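Long-range contacts in filamentous hemagglutinin (PDB 1RWR), which mediates cell adhesion and, through this beta-helical secretion domain, probably enters the two-partner secretion pathway to leave the bacterium: residues 103-107 against 126-130; 154-160 against 179-185; 165-169 against 215-219; 186-191 against 233-237. All coordinates share one frame; numbering follows the deposited sequence.

Interaction 1. Residues 103-107 against 126-130; sequences IANPN and TGRPS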
loop_
_atom_site.group_PDB
_atom_site.type_symbol
_atom_site.label_atom_id
_atom_site.label_comp_id
_atom_site.label_asym_id
_atom_site.label_seq_id
_atom_site.Cartn_x
_atom_site.Cartn_y
_atom_site.Cartn_z
ATOM N N ILE A 103 3.314 -2.155 -5.724
ATOM C CA ILE A 103 4.557 -1.414 -5.908
ATOM C C ILE A 103 5.508 -1.827 -4.781
ATOM O O ILE A 103 5.240 -1.615 -3.621
ATOM C CB ILE A 103 4.335 0.119 -5.899
ATOM C CG1 ILE A 103 3.200 0.588 -6.842
ATOM C CG2 ILE A 103 5.680 0.837 -6.245
ATOM C CD1 ILE A 103 3.383 0.246 -8.200
ATOM N N ALA A 104 6.619 -2.443 -5.138
ATOM C CA ALA A 104 7.578 -3.008 -4.179
ATOM C C ALA A 104 8.951 -2.398 -4.349
ATOM O O ALA A 104 9.580 -2.507 -5.415
ATOM C CB ALA A 104 7.649 -4.526 -4.340
ATOM N N ASN A 105 9.457 -1.772 -3.293
ATOM C CA ASN A 105 10.792 -1.221 -3.322
ATOM C C ASN A 105 11.408 -1.350 -1.899
ATOM O O ASN A 105 11.070 -0.584 -1.002
ATOM C CB ASN A 105 10.763 0.231 -3.805
ATOM C CG ASN A 105 12.181 0.796 -3.990
ATOM O OD1 ASN A 105 13.154 0.223 -3.456
ATOM N ND2 ASN A 105 12.300 1.900 -4.703
ATOM N N PRO A 106 12.270 -2.331 -1.682
ATOM C CA PRO A 106 12.895 -2.506 -0.370
ATOM C C PRO A 106 13.675 -1.300 0.143
ATOM O O PRO A 106 13.882 -1.208 1.337
ATOM C CB PRO A 106 13.787 -3.731 -0.560
ATOM C CG PRO A 106 13.061 -4.509 -1.590
ATOM C CD PRO A 106 12.575 -3.471 -2.584
ATOM N N ASN A 107 14.058 -0.399 -0.733
ATOM C CA ASN A 107 14.790 0.801 -0.327
ATOM C C ASN A 107 13.933 1.862 0.316
ATOM O O ASN A 107 14.446 2.777 0.963
ATOM C CB ASN A 107 15.502 1.373 -1.527
ATOM C CG ASN A 107 16.406 0.352 -2.180
ATOM O OD1 ASN A 107 17.325 -0.199 -1.518
ATOM N ND2 ASN A 107 16.129 0.030 -3.425
ATOM N N THR A 126 7.741 -2.459 1.004
ATOM C CA THR A 126 9.197 -2.584 0.897
ATOM C C THR A 126 9.633 -4.039 0.935
ATOM O O THR A 126 10.829 -4.313 1.027
ATOM C CB THR A 126 9.925 -1.818 1.999
ATOM O OG1 THR A 126 9.555 -2.361 3.290
ATOM C CG2 THR A 126 9.495 -0.387 1.978
ATOM N N GLY A 127 8.692 -4.965 0.827
ATOM C CA GLY A 127 9.033 -6.382 0.684
ATOM C C GLY A 127 9.614 -6.760 -0.662
ATOM O O GLY A 127 9.267 -6.169 -1.705
ATOM N N ARG A 128 10.522 -7.741 -0.652
ATOM C CA ARG A 128 10.996 -8.342 -1.867
ATOM C C ARG A 128 9.985 -9.405 -2.329
ATOM O O ARG A 128 9.684 -10.326 -1.583
ATOM C CB ARG A 128 12.365 -8.977 -1.631
ATOM C CG ARG A 128 12.923 -9.649 -2.807
ATOM C CD ARG A 128 13.245 -8.688 -3.920
ATOM N NE ARG A 128 14.404 -7.813 -3.639
ATOM C CZ ARG A 128 14.593 -6.634 -4.199
ATOM N NH1 ARG A 128 13.682 -6.113 -5.063
ATOM N NH2 ARG A 128 15.683 -5.953 -3.892
ATOM N N PRO A 129 9.467 -9.284 -3.550
ATOM C CA PRO A 129 8.448 -10.237 -4.012
ATOM C C PRO A 129 9.019 -11.575 -4.401
ATOM O O PRO A 129 10.075 -11.610 -5.010
ATOM C CB PRO A 129 7.864 -9.601 -5.258
ATOM C CG PRO A 129 8.574 -8.322 -5.442
ATOM C CD PRO A 129 9.730 -8.242 -4.543
ATOM N N SER A 130 8.320 -12.628 -4.036
ATOM C CA SER A 130 8.517 -13.955 -4.623
ATOM C C SER A 130 7.233 -14.301 -5.349
ATOM O O SER A 130 6.181 -14.388 -4.713
ATOM C CB SER A 130 8.790 -14.961 -3.520
ATOM O OG SER A 130 10.135 -14.823 -3.110
#
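Pro106 sets the CG corner of its ring squarely over the middle of the Arg128 guanidinium, with CG 3.7 Å from CZ, and the two side chains cross at about a right angle. Arg128 gets there by first running anti to its amide N (chi1 179°) and then folding back at chi2 and chi3. Just behind this contact the backbones close in through CA-H...O contacts. The Pro106 CA sits 3.1 Å from Thr126 O, and the Thr126 CA sits 3.3 Å from Asn105 O. Further along, the Ala104 methyl lies 3.5 Å from Gly127 O and 4.1 Å from Pro129 CG.

A second shell fixes these groups. Glu79 forms a salt bridge with Arg128 NH1, which also bonds to Val80 O. Thr126 OG1 reaches Gln142 O, and an Asx turn at Asn105, whose OD1 takes the amide N of Asn107, shapes the bend after strand 99-104. Here one coil of the beta-helix meets the exit from the next, where the chain enters the antiparallel sheet starting with 128-132. The contact therefore probably rests on weak CA-H...O contacts and apolar packing, while the buried Gly127 O has no hydrogen-bonding partner.

Interaction 2. Residues 154-160 against 179-185; sequences ATGLGYF and KPLADIA
Three backbone hydrogen bonds join the segments: Asp183 N to Gly158 O (2.9 Å), Phe160 N to Asp183 O (2.9 Å) and Ala185 N to Phe160 O (3.0 Å). Phe160 thus gives and accepts across the gap, as parallel strands do, with Tyr159 beside Asp183 and Phe160 beside Ile184. Before the strands pair, a water spans the gap, donating to Gly158 O and Leu181 O. These are successive coils of the parallel beta-helix, strands 159-164 and 183-188 being neighbours in its long sheet. On the face carrying Phe160 and Ile184, both side chains pack on Val173, and Phe160 also reaches Leu122 and Leu124. On the other face the Tyr159 and Asp183 CB atoms come within 3.9 Å and then their ends part: the ring, placed by a chi1 of 59°, forms a cation-pi contact with Arg198, while Asp183 OD1 bonds to His229. Upstream, a type II turn from Ala154 to Leu157, with Gly156 at positive phi, curls round the Ala182 methyl, which lies 3.7 Å from the Ala154 CB and 3.3 Å from Leu157 O. At the outer end Thr155 CG2 touches Lys179 CB at 3.7 Å, while its OG1 turns to Asn153 and the amide of Lys176.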
loop_
_atom_site.group_PDB
_atom_site.type_symbol
_atom_site.label_atom_id
_atom_site.label_comp_id
_atom_site.label_asym_id
_atom_site.label_seq_id
_atom_site.Cartn_x
_atom_site.Cartn_y
_atom_site.Cartn_z
ATOM N N ALA A 154 -7.911 6.616 -1.469
ATOM C CA ALA A 154 -8.126 5.194 -1.751
ATOM C C ALA A 154 -9.475 4.862 -2.432
ATOM O O ALA A 154 -9.813 3.687 -2.606
ATOM C CB ALA A 154 -7.986 4.427 -0.471
ATOM N N THR A 155 -10.220 5.903 -2.807
ATOM C CA THR A 155 -11.538 5.755 -3.377
ATOM C C THR A 155 -11.465 4.794 -4.556
ATOM O O THR A 155 -10.621 4.969 -5.441
ATOM C CB THR A 155 -12.044 7.085 -3.837
ATOM O OG1 THR A 155 -12.079 7.985 -2.710
ATOM C CG2 THR A 155 -13.522 6.961 -4.303
ATOM N N GLY A 156 -12.355 3.805 -4.571
ATOM C CA GLY A 156 -12.421 2.889 -5.712
ATOM C C GLY A 156 -11.655 1.589 -5.551
ATOM O O GLY A 156 -11.775 0.684 -6.384
ATOM N N LEU A 157 -10.832 1.512 -4.513
ATOM C CA LEU A 157 -10.078 0.292 -4.190
ATOM C C LEU A 157 -10.853 -0.582 -3.231
ATOM O O LEU A 157 -11.585 -0.101 -2.332
ATOM C CB LEU A 157 -8.767 0.658 -3.498
ATOM C CG LEU A 157 -7.801 1.564 -4.244
ATOM C CD1 LEU A 157 -6.649 2.010 -3.345
ATOM C CD2 LEU A 157 -7.267 0.864 -5.498
ATOM N N GLY A 158 -10.675 -1.887 -3.337
ATOM C CA GLY A 158 -11.185 -2.744 -2.306
ATOM C C GLY A 158 -10.395 -2.603 -1.013
ATOM O O GLY A 158 -10.967 -2.489 0.082
ATOM N N TYR A 159 -9.074 -2.621 -1.132
ATOM C CA TYR A 159 -8.178 -2.285 -0.014
ATOM C C TYR A 159 -6.977 -1.518 -0.510
ATOM O O TYR A 159 -6.592 -1.586 -1.704
ATOM C CB TYR A 159 -7.674 -3.521 0.745
ATOM C CG TYR A 159 -6.920 -4.496 -0.130
ATOM C CD1 TYR A 159 -5.578 -4.306 -0.417
ATOM C CD2 TYR A 159 -7.560 -5.600 -0.708
ATOM C CE1 TYR A 159 -4.889 -5.155 -1.259
ATOM C CE2 TYR A 159 -6.853 -6.488 -1.540
ATOM C CZ TYR A 159 -5.524 -6.246 -1.811
ATOM O OH TYR A 159 -4.826 -7.068 -2.653
ATOM N N PHE A 160 -6.377 -0.807 0.446
ATOM C CA PHE A 160 -5.109 -0.135 0.319
ATOM C C PHE A 160 -4.269 -0.683 1.444
ATOM O O PHE A 160 -4.590 -0.466 2.630
ATOM C CB PHE A 160 -5.281 1.376 0.497
ATOM C CG PHE A 160 -3.980 2.136 0.572
ATOM C CD1 PHE A 160 -3.133 2.160 -0.518
ATOM C CD2 PHE A 160 -3.622 2.848 1.719
ATOM C CE1 PHE A 160 -1.889 2.866 -0.470
ATOM C CE2 PHE A 160 -2.389 3.503 1.797
ATOM C CZ PHE A 160 -1.541 3.547 0.695
ATOM N N LYS A 179 -18.465 7.809 -0.977
ATOM C CA LYS A 179 -18.022 7.020 -2.141
ATOM C C LYS A 179 -17.600 5.630 -1.642
ATOM O O LYS A 179 -17.624 5.375 -0.437
ATOM C CB LYS A 179 -16.869 7.733 -2.854
ATOM C CG LYS A 179 -17.234 8.548 -4.092
ATOM C CD LYS A 179 -18.658 9.003 -4.120
ATOM C CE LYS A 179 -18.866 10.064 -5.180
ATOM N NZ LYS A 179 -19.135 11.355 -4.537
ATOM N N PRO A 180 -17.282 4.711 -2.562
ATOM C CA PRO A 180 -16.942 3.339 -2.150
ATOM C C PRO A 180 -15.735 3.370 -1.264
ATOM O O PRO A 180 -14.700 3.904 -1.685
ATOM C CB PRO A 180 -16.656 2.621 -3.480
ATOM C CG PRO A 180 -17.402 3.450 -4.505
ATOM C CD PRO A 180 -17.220 4.868 -4.029
ATOM N N LEU A 181 -15.872 2.852 -0.044
ATOM C CA LEU A 181 -14.786 2.986 0.927
ATOM C C LEU A 181 -13.845 1.802 0.904
ATOM O O LEU A 181 -14.263 0.656 1.036
ATOM C CB LEU A 181 -15.363 3.117 2.294
ATOM C CG LEU A 181 -14.643 3.563 3.532
ATOM C CD1 LEU A 181 -13.754 4.779 3.394
ATOM C CD2 LEU A 181 -15.747 3.868 4.561
ATOM N N ALA A 182 -12.568 2.095 0.755
ATOM C CA ALA A 182 -11.526 1.060 0.810
ATOM C C ALA A 182 -11.260 0.599 2.230
ATOM O O ALA A 182 -11.316 1.381 3.171
ATOM C CB ALA A 182 -10.249 1.591 0.216
ATOM N N ASP A 183 -10.941 -0.666 2.397
ATOM C CA ASP A 183 -10.259 -1.113 3.607
ATOM C C ASP A 183 -8.825 -0.581 3.614
ATOM O O ASP A 183 -8.251 -0.265 2.565
ATOM C CB ASP A 183 -10.126 -2.627 3.640
ATOM C CG ASP A 183 -11.390 -3.341 3.897
ATOM O OD1 ASP A 183 -12.383 -2.790 4.371
ATOM O OD2 ASP A 183 -11.460 -4.567 3.616
ATOM N N ILE A 184 -8.279 -0.436 4.807
ATOM C CA ILE A 184 -6.898 0.022 4.986
ATOM C C ILE A 184 -6.206 -0.993 5.888
ATOM O O ILE A 184 -6.740 -1.372 6.980
ATOM C CB ILE A 184 -6.859 1.387 5.651
ATOM C CG1 ILE A 184 -7.563 2.452 4.806
ATOM C CG2 ILE A 184 -5.398 1.764 5.956
ATOM C CD1 ILE A 184 -7.816 3.764 5.546
ATOM N N ALA A 185 -5.047 -1.472 5.463
ATOM C CA ALA A 185 -4.187 -2.274 6.335
ATOM C C ALA A 185 -2.792 -1.720 6.283
ATOM O O ALA A 185 -2.282 -1.428 5.197
ATOM C CB ALA A 185 -4.201 -3.722 5.921
HETATM O O HOH W 1 -13.581 1.202 -2.827
HETATM O O HOH W 2 -13.704 -1.958 0.174
#

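Interaction 3. Residues 165-169 against 215-219; sequences RLVKL and YAIDG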
loop_
_atom_site.group_PDB
_atom_site.type_symbol
_atom_site.label_atom_id
_atom_site.label_comp_id
_atom_site.label_asym_id
_atom_site.label_seq_id
_atom_site.Cartn_x
_atom_site.Cartn_y
_atom_site.Cartn_z
ATOM N N ARG A 165 8.894 -2.432 6.698
ATOM C CA ARG A 165 9.523 -2.692 7.973
ATOM C C ARG A 165 9.061 -1.660 8.983
ATOM O O ARG A 165 8.743 -2.005 10.106
ATOM C CB ARG A 165 11.044 -2.743 7.859
ATOM C CG ARG A 165 11.749 -3.329 9.101
ATOM C CD ARG A 165 11.499 -4.852 9.234
ATOM N NE ARG A 165 11.865 -5.427 10.524
ATOM C CZ ARG A 165 13.094 -5.912 10.858
ATOM N NH1 ARG A 165 14.142 -5.778 10.069
ATOM N NH2 ARG A 165 13.273 -6.467 12.046
ATOM N N LEU A 166 9.070 -0.413 8.555
ATOM C CA LEU A 166 8.548 0.716 9.325
ATOM C C LEU A 166 7.575 1.524 8.483
ATOM O O LEU A 166 7.704 1.620 7.264
ATOM C CB LEU A 166 9.685 1.654 9.738
ATOM C CG LEU A 166 10.820 1.069 10.591
ATOM C CD1 LEU A 166 11.909 2.141 10.765
ATOM C CD2 LEU A 166 10.354 0.537 11.960
ATOM N N VAL A 167 6.637 2.179 9.143
ATOM C CA VAL A 167 5.658 3.001 8.434
ATOM C C VAL A 167 5.467 4.312 9.186
ATOM O O VAL A 167 5.293 4.307 10.400
ATOM C CB VAL A 167 4.311 2.292 8.227
ATOM C CG1 VAL A 167 3.344 3.191 7.434
ATOM C CG2 VAL A 167 4.489 0.979 7.548
ATOM N N LYS A 168 5.528 5.420 8.457
ATOM C CA LYS A 168 5.274 6.758 9.016
ATOM C C LYS A 168 4.038 7.329 8.319
ATOM O O LYS A 168 3.972 7.336 7.085
ATOM C CB LYS A 168 6.487 7.632 8.811
ATOM C CG LYS A 168 7.682 7.084 9.628
ATOM C CD LYS A 168 8.957 7.839 9.449
ATOM C CE LYS A 168 10.070 7.325 10.441
ATOM N NZ LYS A 168 9.702 6.349 11.577
ATOM N N LEU A 169 3.064 7.772 9.116
ATOM C CA LEU A 169 1.799 8.287 8.613
ATOM C C LEU A 169 1.689 9.760 8.966
ATOM O O LEU A 169 1.326 10.103 10.097
ATOM C CB LEU A 169 0.638 7.509 9.186
ATOM C CG LEU A 169 0.667 5.994 8.942
ATOM C CD1 LEU A 169 -0.325 5.262 9.818
ATOM C CD2 LEU A 169 0.473 5.702 7.433
ATOM N N TYR A 215 8.834 3.168 17.417
ATOM C CA TYR A 215 7.542 2.948 16.832
ATOM C C TYR A 215 7.681 2.366 15.440
ATOM O O TYR A 215 8.231 3.012 14.571
ATOM C CB TYR A 215 6.774 4.276 16.775
ATOM C CG TYR A 215 6.527 4.767 18.156
ATOM C CD1 TYR A 215 5.701 4.069 18.996
ATOM C CD2 TYR A 215 7.175 5.886 18.636
ATOM C CE1 TYR A 215 5.472 4.491 20.301
ATOM C CE2 TYR A 215 6.959 6.322 19.929
ATOM C CZ TYR A 215 6.120 5.609 20.758
ATOM O OH TYR A 215 5.919 6.037 22.039
ATOM N N ALA A 216 7.191 1.148 15.233
ATOM C CA ALA A 216 7.157 0.535 13.917
ATOM C C ALA A 216 6.131 1.183 12.985
ATOM O O ALA A 216 6.335 1.242 11.765
ATOM C CB ALA A 216 6.847 -0.939 14.067
ATOM N N ILE A 217 5.038 1.656 13.568
ATOM C CA ILE A 217 4.043 2.491 12.875
ATOM C C ILE A 217 3.988 3.749 13.714
ATOM O O ILE A 217 3.776 3.676 14.942
ATOM C CB ILE A 217 2.651 1.830 12.813
ATOM C CG1 ILE A 217 2.738 0.499 12.059
ATOM C CG2 ILE A 217 1.636 2.789 12.195
ATOM C CD1 ILE A 217 1.495 -0.342 12.036
ATOM N N ASP A 218 4.185 4.884 13.080
ATOM C CA ASP A 218 4.117 6.157 13.761
ATOM C C ASP A 218 3.312 7.133 12.941
ATOM O O ASP A 218 3.760 7.578 11.914
ATOM C CB ASP A 218 5.535 6.664 13.992
ATOM C CG ASP A 218 5.605 7.784 14.982
ATOM O OD1 ASP A 218 4.578 8.186 15.540
ATOM O OD2 ASP A 218 6.706 8.346 15.218
ATOM N N GLY A 219 2.085 7.393 13.393
ATOM C CA GLY A 219 1.195 8.352 12.761
ATOM C C GLY A 219 1.055 9.599 13.620
ATOM O O GLY A 219 0.843 9.508 14.806
HETATM O O HOH W 3 7.827 4.282 12.077
HETATM O O HOH W 4 9.296 7.278 14.832
#
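Leu169 and Ile217 lean across each other at a slant, branch against branch, with Leu169 CD1 4.0 Å from Ile217 CG2. The torsions set this up: Leu169 carries CG anti to its carbonyl carbon (chi1 -57°), and Ile217 turns CG2 anti to its amide N, which brings the two methyl groups together on the face that also carries Val167. Directly across from Leu169, Gly219 offers only backbone, and the Leu169 CB rests 3.7 Å from its CA. One residue before the paired region, Leu166 reaches over with CD2, which settles 3.7 Å from the Ala216 CA.

These strands are adjacent rungs of the parallel beta-helix, 166-169 and 215-219. Near Ala216 and Ile217 the chain turns a corner, and the Val167 and Ile217 side chains pack inward on Val186 of strand 183-188, in a different sheet. Val167 is held at both its N and its O by the neighbouring strand: the N donates to Ala216 O at 2.8 Å and the O accepts from Asp218 N at 3.0 Å. Leu169 N continues the pattern, giving to Asp218 O at 2.9 Å in a nearly straight bond.

On the other face Lys168 and Asp218 stand side by side without their charged ends touching. Lys168 NZ, swung over by a bend at chi4, donates to a water 2.8 Å away that also lies by Val167 O and Tyr215 O. A second water donates to Asp218 OD2 and is a weak, long partner of the same NZ. The stronger partner of Asp218 is Arg242, whose NE makes a salt bridge with OD1.

Interaction 4. Residues 186-191 against 233-237; sequences VVAGAN and VSSDS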
loop_
_atom_site.group_PDB
_atom_site.type_symbol
_atom_site.label_atom_id
_atom_site.label_comp_id
_atom_site.label_asym_id
_atom_site.label_seq_id
_atom_site.Cartn_x
_atom_site.Cartn_y
_atom_site.Cartn_z
ATOM N N VAL A 186 -2.202 -1.531 7.459
ATOM C CA VAL A 186 -0.813 -1.120 7.587
ATOM C C VAL A 186 -0.143 -2.246 8.394
ATOM O O VAL A 186 -0.582 -2.574 9.517
ATOM C CB VAL A 186 -0.667 0.218 8.312
ATOM C CG1 VAL A 186 0.817 0.572 8.480
ATOM C CG2 VAL A 186 -1.385 1.319 7.600
ATOM N N VAL A 187 0.856 -2.886 7.793
ATOM C CA VAL A 187 1.488 -4.086 8.361
ATOM C C VAL A 187 2.979 -3.809 8.429
ATOM O O VAL A 187 3.658 -3.680 7.373
ATOM C CB VAL A 187 1.202 -5.305 7.498
ATOM C CG1 VAL A 187 1.972 -6.544 7.993
ATOM C CG2 VAL A 187 -0.313 -5.564 7.424
ATOM N N ALA A 188 3.488 -3.658 9.652
ATOM C CA ALA A 188 4.886 -3.345 9.880
ATOM C C ALA A 188 5.622 -4.494 10.515
ATOM O O ALA A 188 5.006 -5.335 11.197
ATOM C CB ALA A 188 5.020 -2.095 10.739
ATOM N N GLY A 189 6.918 -4.549 10.278
ATOM C CA GLY A 189 7.784 -5.568 10.871
ATOM C C GLY A 189 8.338 -6.523 9.828
ATOM O O GLY A 189 8.079 -6.391 8.635
ATOM N N ALA A 190 9.155 -7.452 10.305
ATOM C CA ALA A 190 9.746 -8.467 9.459
ATOM C C ALA A 190 8.723 -9.558 9.287
ATOM O O ALA A 190 8.435 -10.323 10.212
ATOM C CB ALA A 190 11.046 -8.985 10.062
ATOM N N ASN A 191 8.123 -9.552 8.114
ATOM C CA ASN A 191 7.015 -10.438 7.786
ATOM C C ASN A 191 7.107 -10.973 6.387
ATOM O O ASN A 191 7.577 -10.306 5.488
ATOM C CB ASN A 191 5.668 -9.692 7.868
ATOM C CG ASN A 191 5.267 -9.309 9.284
ATOM O OD1 ASN A 191 5.072 -10.159 10.138
ATOM N ND2 ASN A 191 5.130 -8.005 9.520
ATOM N N VAL A 233 -1.001 -3.481 12.165
ATOM C CA VAL A 233 -0.293 -4.624 12.667
ATOM C C VAL A 233 1.202 -4.307 12.722
ATOM O O VAL A 233 1.761 -3.813 11.753
ATOM C CB VAL A 233 -0.517 -5.869 11.786
ATOM C CG1 VAL A 233 0.417 -7.017 12.240
ATOM C CG2 VAL A 233 -1.988 -6.297 11.803
ATOM N N SER A 234 1.828 -4.613 13.860
ATOM C CA SER A 234 3.258 -4.500 14.050
ATOM C C SER A 234 3.707 -5.820 14.656
ATOM O O SER A 234 3.196 -6.237 15.702
ATOM C CB SER A 234 3.561 -3.355 15.014
ATOM O OG SER A 234 4.932 -3.285 15.298
ATOM N N SER A 235 4.610 -6.508 13.987
ATOM C CA SER A 235 4.975 -7.846 14.423
ATOM C C SER A 235 6.339 -7.952 15.138
ATOM O O SER A 235 6.581 -8.959 15.821
ATOM C CB SER A 235 4.840 -8.806 13.218
ATOM O OG SER A 235 5.732 -8.381 12.271
ATOM N N ASP A 236 7.204 -6.943 15.041
ATOM C CA ASP A 236 8.538 -7.026 15.690
ATOM C C ASP A 236 8.422 -6.850 17.208
ATOM O O ASP A 236 7.844 -5.872 17.686
ATOM C CB ASP A 236 9.519 -5.990 15.162
ATOM C CG ASP A 236 9.912 -6.216 13.704
ATOM O OD1 ASP A 236 9.596 -7.312 13.140
ATOM O OD2 ASP A 236 10.554 -5.359 13.080
ATOM N N SER A 237 9.009 -7.775 17.969
ATOM C CA SER A 237 8.896 -7.735 19.428
ATOM C C SER A 237 9.481 -6.426 19.980
ATOM O O SER A 237 10.572 -5.982 19.605
ATOM C CB SER A 237 9.598 -8.932 20.057
ATOM O OG SER A 237 9.548 -8.867 21.478
HETATM O O HOH W 5 8.423 -9.734 12.868
#
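Asp236 lays its carboxylate beside the Gly189 CA, with OD1 3.4 Å away, and the same oxygen takes the amide of the next residue, Ala190 N, at 2.9 Å. That bond is almost straight (173° at the hydrogen) and arrives on the syn side of the carboxylate, somewhat out of its plane. Gly189 matters here: its positive phi bends the chain out of strand 183-188, and its lack of a side chain lets Ser235 and Asp236 come right up to the backbone. A water ties the corner together, donating to Asp236 OD1 at 2.7 Å and to Ala190 O while accepting from Ser235 OG. Ser235 has its hydroxyl between the backbone N and the carbonyl carbon (chi1 62°), which turns OG to the Asn191 amide group. There Asn191 ND2 gives it a weak, bent hydrogen bond of 2.8 Å, and ND2 also makes a weak bond back to Ala188 O.

The strands behind this corner pair in parallel. Val186 O accepts from Val233 N, Ala188 N donates to Val233 O at 2.7 Å, and Ala188 O receives Ser235 N at 3.1 Å. Val187 and Val233 share one face, where their side chains make a loose apolar contact, CG2 of Val187 to CB of Val233, at 4.4 Å.

Ala188 and Ser234 project to the other face and meet Ala216 of strand 215-219 across the beta-helix. Val187 and Asn191 lie instead against Ala200, in the antiparallel sheet that strand 191-194 forms with 199-202, so the contact sits where the coil gives way to that extra sheet.

Interactions 2 and 4 sit at either end of strand 183-188, in the long parallel sheet, with centres about 21 Å apart. Interaction 3 belongs to another sheet of the beta-helix, yet its centre is only about 10 Å from that of interaction 4. Arg165 joins the two: its NE makes a 2.9 Å salt bridge with Asp236 OD2, and its O probably accepts a hydrogen bond from Gly189 N. Arg165 also borders interaction 1, whose Thr126 OG1 lies 3.5 Å from its backbone N, a weak contact. Interactions 1 and 2 lie on opposite sides of the chain's centre, about 21 Å apart between centres.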